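Local coordinates for ribonuclease J (Methanolobus psychrophilus R15, PDB 5HAB), which probably degrades RNA as an exoribonuclease of the metallo-beta-lactamase, beta-CASP family, here captured with bound RNA in an engineered mutant form, at residues N35-A43 against I52-D60. The protein carries 1 engineered substitution. Numbering follows the deposited sequence.
Sequences NEMGRNMTA and IIDMGIRLD. With SO4 (sulfate ion), chain G; nucleotides of chain D.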
loop_
_atom_site.group_PDB
_atom_site.type_symbol
_atom_site.label_atom_id
_atom_site.label_comp_id
_atom_site.label_asym_id
_atom_site.label_seq_id
_atom_site.Cartn_x
_atom_site.Cartn_y
_atom_site.Cartn_z
ATOM N N ASN B 35 6.073 -2.022 23.456
ATOM C CA ASN B 35 6.732 -1.328 22.349
ATOM C C ASN B 35 6.743 -2.146 21.068
ATOM O O ASN B 35 7.198 -1.669 20.029
ATOM C CB ASN B 35 8.175 -0.964 22.701
ATOM C CG ASN B 35 8.278 -0.057 23.908
ATOM O OD1 ASN B 35 7.333 0.075 24.687
ATOM N ND2 ASN B 35 9.439 0.569 24.072
ATOM N N GLU B 36 6.262 -3.382 21.152
ATOM C CA GLU B 36 6.359 -4.305 20.034
ATOM C C GLU B 36 5.399 -5.475 20.187
ATOM O O GLU B 36 4.651 -5.557 21.166
ATOM C CB GLU B 36 7.797 -4.826 19.902
ATOM C CG GLU B 36 8.272 -5.672 21.084
ATOM C CD GLU B 36 8.709 -4.847 22.294
ATOM O OE1 GLU B 36 9.608 -3.988 22.151
ATOM O OE2 GLU B 36 8.159 -5.066 23.392
ATOM N N MET B 37 5.451 -6.397 19.230
ATOM C CA MET B 37 4.654 -7.619 19.288
ATOM C C MET B 37 5.492 -8.756 19.847
ATOM O O MET B 37 6.710 -8.754 19.690
ATOM C CB MET B 37 4.139 -8.006 17.903
ATOM C CG MET B 37 3.337 -6.936 17.186
ATOM S SD MET B 37 1.706 -6.664 17.898
ATOM C CE MET B 37 1.164 -8.335 18.233
ATOM N N GLY B 38 4.846 -9.718 20.502
ATOM C CA GLY B 38 5.533 -10.936 20.898
ATOM C C GLY B 38 5.917 -11.130 22.360
ATOM O O GLY B 38 5.349 -11.974 23.045
ATOM N N ARG B 39 6.916 -10.387 22.833
ATOM C CA ARG B 39 7.489 -10.639 24.161
ATOM C C ARG B 39 6.669 -10.001 25.292
ATOM O O ARG B 39 7.158 -9.156 26.035
ATOM C CB ARG B 39 8.949 -10.155 24.213
ATOM C CG ARG B 39 9.182 -8.695 23.837
ATOM C CD ARG B 39 10.556 -8.224 24.299
ATOM N NE ARG B 39 10.808 -6.834 23.929
ATOM C CZ ARG B 39 11.961 -6.203 24.134
ATOM N NH1 ARG B 39 12.979 -6.839 24.704
ATOM N NH2 ARG B 39 12.098 -4.935 23.768
ATOM N N ASN B 40 5.419 -10.419 25.425
ATOM C CA ASN B 40 4.526 -9.824 26.411
ATOM C C ASN B 40 4.859 -10.171 27.859
ATOM O O ASN B 40 5.027 -11.337 28.212
ATOM C CB ASN B 40 3.091 -10.231 26.103
ATOM C CG ASN B 40 2.651 -9.758 24.738
ATOM O OD1 ASN B 40 2.455 -8.563 24.520
ATOM N ND2 ASN B 40 2.534 -10.685 23.800
ATOM N N MET B 41 4.935 -9.142 28.691
ATOM C CA MET B 41 5.027 -9.333 30.129
ATOM C C MET B 41 4.553 -8.077 30.851
ATOM O O MET B 41 5.034 -6.963 30.589
ATOM C CB MET B 41 6.454 -9.674 30.556
ATOM C CG MET B 41 6.587 -9.909 32.056
ATOM S SD MET B 41 8.253 -10.310 32.632
ATOM C CE MET B 41 8.612 -11.822 31.786
ATOM N N THR B 42 3.607 -8.270 31.761
ATOM C CA THR B 42 3.075 -7.173 32.563
ATOM C C THR B 42 3.244 -7.525 34.041
ATOM O O THR B 42 3.293 -8.694 34.391
ATOM C CB THR B 42 1.586 -6.897 32.226
ATOM O OG1 THR B 42 1.472 -6.539 30.842
ATOM C CG2 THR B 42 1.003 -5.775 33.089
ATOM N N ALA B 43 3.387 -6.525 34.901
ATOM C CA ALA B 43 3.449 -6.792 36.332
ATOM C C ALA B 43 2.451 -5.911 37.068
ATOM O O ALA B 43 2.448 -4.697 36.901
ATOM C CB ALA B 43 4.867 -6.574 36.868
ATOM N N ILE B 52 2.871 -11.246 38.310
ATOM C CA ILE B 52 3.321 -11.164 36.927
ATOM C C ILE B 52 2.256 -11.792 36.034
ATOM O O ILE B 52 1.681 -12.824 36.373
ATOM C CB ILE B 52 4.698 -11.842 36.732
ATOM C CG1 ILE B 52 5.791 -11.078 37.483
ATOM C CG2 ILE B 52 5.067 -11.919 35.261
ATOM C CD1 ILE B 52 7.167 -11.732 37.400
ATOM N N ILE B 53 1.976 -11.148 34.905
ATOM C CA ILE B 53 1.038 -11.681 33.925
ATOM C C ILE B 53 1.746 -11.868 32.584
ATOM O O ILE B 53 2.203 -10.896 31.954
ATOM C CB ILE B 53 -0.199 -10.788 33.773
ATOM C CG1 ILE B 53 -0.799 -10.457 35.141
ATOM C CG2 ILE B 53 -1.238 -11.479 32.911
ATOM C CD1 ILE B 53 -2.132 -9.719 35.060
ATOM N N ASP B 54 1.868 -13.141 32.209
ATOM C CA ASP B 54 2.407 -13.605 30.932
ATOM C C ASP B 54 3.897 -13.316 30.778
ATOM O O ASP B 54 4.417 -12.345 31.317
ATOM C CB ASP B 54 1.615 -12.995 29.767
ATOM C CG ASP B 54 0.181 -13.513 29.706
ATOM O OD1 ASP B 54 -0.027 -14.726 29.933
ATOM O OD2 ASP B 54 -0.739 -12.711 29.441
ATOM N N MET B 55 4.574 -14.184 30.036
ATOM C CA MET B 55 5.998 -14.062 29.774
ATOM C C MET B 55 6.247 -14.587 28.358
ATOM O O MET B 55 6.587 -15.759 28.168
ATOM C CB MET B 55 6.826 -14.852 30.799
ATOM C CG MET B 55 6.623 -14.427 32.256
ATOM S SD MET B 55 7.744 -15.220 33.431
ATOM C CE MET B 55 8.994 -15.793 32.313
ATOM N N GLY B 56 6.081 -13.717 27.366
ATOM C CA GLY B 56 6.124 -14.142 25.976
ATOM C C GLY B 56 7.455 -13.984 25.274
ATOM O O GLY B 56 8.391 -13.402 25.816
ATOM N N ILE B 57 7.545 -14.529 24.065
ATOM C CA ILE B 57 8.740 -14.372 23.246
ATOM C C ILE B 57 8.377 -13.669 21.932
ATOM O O ILE B 57 7.243 -13.777 21.461
ATOM C CB ILE B 57 9.422 -15.742 23.002
ATOM C CG1 ILE B 57 10.798 -15.562 22.359
ATOM C CG2 ILE B 57 8.537 -16.650 22.166
ATOM C CD1 ILE B 57 11.583 -16.840 22.226
ATOM N N ARG B 58 9.329 -12.932 21.362
ATOM C CA ARG B 58 9.162 -12.313 20.046
ATOM C C ARG B 58 10.045 -13.033 19.023
ATOM O O ARG B 58 11.269 -12.935 19.072
ATOM C CB ARG B 58 9.507 -10.822 20.096
ATOM C CG ARG B 58 9.394 -10.120 18.756
ATOM C CD ARG B 58 9.893 -8.678 18.811
ATOM N NE ARG B 58 9.789 -8.034 17.503
ATOM C CZ ARG B 58 10.166 -6.786 17.239
ATOM N NH1 ARG B 58 10.676 -6.021 18.195
ATOM N NH2 ARG B 58 10.024 -6.303 16.012
ATOM N N LEU B 59 9.421 -13.719 18.073
ATOM C CA LEU B 59 10.146 -14.637 17.196
ATOM C C LEU B 59 11.028 -13.973 16.140
ATOM O O LEU B 59 12.119 -14.469 15.858
ATOM C CB LEU B 59 9.158 -15.573 16.498
ATOM C CG LEU B 59 8.658 -16.764 17.317
ATOM C CD1 LEU B 59 9.802 -17.389 18.111
ATOM C CD2 LEU B 59 7.510 -16.352 18.233
ATOM N N ASP B 60 10.573 -12.867 15.553
ATOM C CA ASP B 60 11.337 -12.230 14.475
ATOM C C ASP B 60 12.702 -11.729 14.944
ATOM O O ASP B 60 13.643 -11.661 14.151
ATOM C CB ASP B 60 10.549 -11.086 13.828
ATOM C CG ASP B 60 9.644 -10.372 14.799
ATOM O OD1 ASP B 60 8.486 -10.815 14.959
ATOM O OD2 ASP B 60 10.086 -9.362 15.386
HETATM S S SO4 G . 11.322 -3.175 15.094
HETATM O O1 SO4 G . 12.433 -4.098 14.882
HETATM O O2 SO4 G . 10.811 -3.341 16.454
HETATM O O3 SO4 G . 10.270 -3.462 14.114
HETATM O O4 SO4 G . 11.802 -1.805 14.929
ATOM P P A D 2 -0.103 -14.407 18.030
ATOM O OP1 A D 2 -1.322 -13.873 18.692
ATOM O OP2 A D 2 1.154 -14.563 18.804
ATOM O "O5'" A D 2 -0.491 -15.814 17.386
ATOM C "C5'" A D 2 0.281 -16.976 17.656
ATOM C "C4'" A D 2 0.798 -17.618 16.393
ATOM O "O4'" A D 2 1.118 -16.596 15.413
ATOM C "C3'" A D 2 2.083 -18.420 16.542
ATOM O "O3'" A D 2 1.855 -19.738 17.012
ATOM C "C2'" A D 2 2.691 -18.364 15.145
ATOM O "O2'" A D 2 2.107 -19.340 14.298
ATOM C "C1'" A D 2 2.256 -16.976 14.670
ATOM N N9 A D 2 3.300 -15.949 14.853
ATOM C C8 A D 2 3.221 -14.817 15.627
ATOM N N7 A D 2 4.293 -14.064 15.582
ATOM C C5 A D 2 5.132 -14.737 14.707
ATOM C C6 A D 2 6.426 -14.451 14.238
ATOM N N6 A D 2 7.123 -13.369 14.604
ATOM N N1 A D 2 6.983 -15.327 13.372
ATOM C C2 A D 2 6.280 -16.411 13.009
ATOM N N3 A D 2 5.057 -16.786 13.380
ATOM C C4 A D 2 4.529 -15.893 14.236
ATOM O OP3 A D 1 -4.579 -13.473 12.380
ATOM P P A D 1 -4.493 -13.014 13.787
ATOM O OP1 A D 1 -4.912 -14.127 14.676
ATOM O OP2 A D 1 -5.189 -11.707 13.891
ATOM O "O5'" A D 1 -2.968 -12.687 14.074
ATOM C "C5'" A D 1 -1.934 -13.613 13.756
ATOM C "C4'" A D 1 -0.670 -13.280 14.508
ATOM O "O4'" A D 1 -0.079 -12.089 13.917
ATOM C "C3'" A D 1 -0.880 -12.968 15.988
ATOM O "O3'" A D 1 0.207 -13.460 16.768
ATOM C "C2'" A D 1 -0.911 -11.442 16.026
ATOM O "O2'" A D 1 -0.508 -10.880 17.257
ATOM C "C1'" A D 1 0.045 -11.069 14.893
ATOM N N9 A D 1 -0.313 -9.795 14.256
ATOM C C8 A D 1 -1.589 -9.372 13.960
ATOM N N7 A D 1 -1.648 -8.187 13.403
ATOM C C5 A D 1 -0.318 -7.795 13.329
ATOM C C6 A D 1 0.289 -6.626 12.834
ATOM N N6 A D 1 -0.393 -5.605 12.301
ATOM N N1 A D 1 1.638 -6.544 12.907
ATOM C C2 A D 1 2.318 -7.569 13.442
ATOM N N3 A D 1 1.861 -8.719 13.940
ATOM C C4 A D 1 0.518 -8.772 13.855
HETATM O O HOH W 1 11.643 -6.258 20.652
#
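Thr42 and Ile53 pair as antiparallel neighbours in the hairpin of strands 41-46 and 49-53, a buried contact in which the loop entering the first strand and the loop leaving the second run side by side toward the bound RNA. Both backbone bonds of this pair form, and the one from Ile53 N to Thr42 O (2.8 Å) is almost straight at 178°. Next along, Ala43 faces Ile52 as a non-hydrogen-bonded pair. Farther toward the RNA, Gly56 N donates to Asn40 O at 2.7 Å, joining the two loops. The backbones pack closely there: Gly38 CA lies 4.0 Å from Arg58 CA, and Arg39 CA makes a CA-H...O contact to Gly56 O. Beside the strands, Met41 runs straight through chi1 and chi2 and bends at chi3 (-62°), its chain side by side with that of Met55 and pointing the same way; the modelled approach of Met41 CE to Met55 CG, 3.3 Å, is doubtfully short. Helix 113-116 packs against both methionines. The hairpin belongs to a mixed sheet of the metallo-beta-lactamase fold, between strands 24-32 and 96-102. Farther out, Arg58 stretches across the loop 35-40, its CG 3.2 Å from Met37 O and one guanidinium face over Glu36 CB. Arg58 NE forms a salt bridge with Asp60 OD2, while NH1 and NH2 both donate to O2 of a sulfate, probably from the crystallisation liquor, which Arg61 also binds. Glu36 OE1 stays 4.6 Å from Arg58 NH1 and instead bridges Arg39 NH2, with Gly33 N binding OE2. On the RNA side, Met37 CE approaches O2' of the first adenosine nucleotide at 3.2 Å, and Asp60 OD1 lies 2.9 Å from N6 of the second.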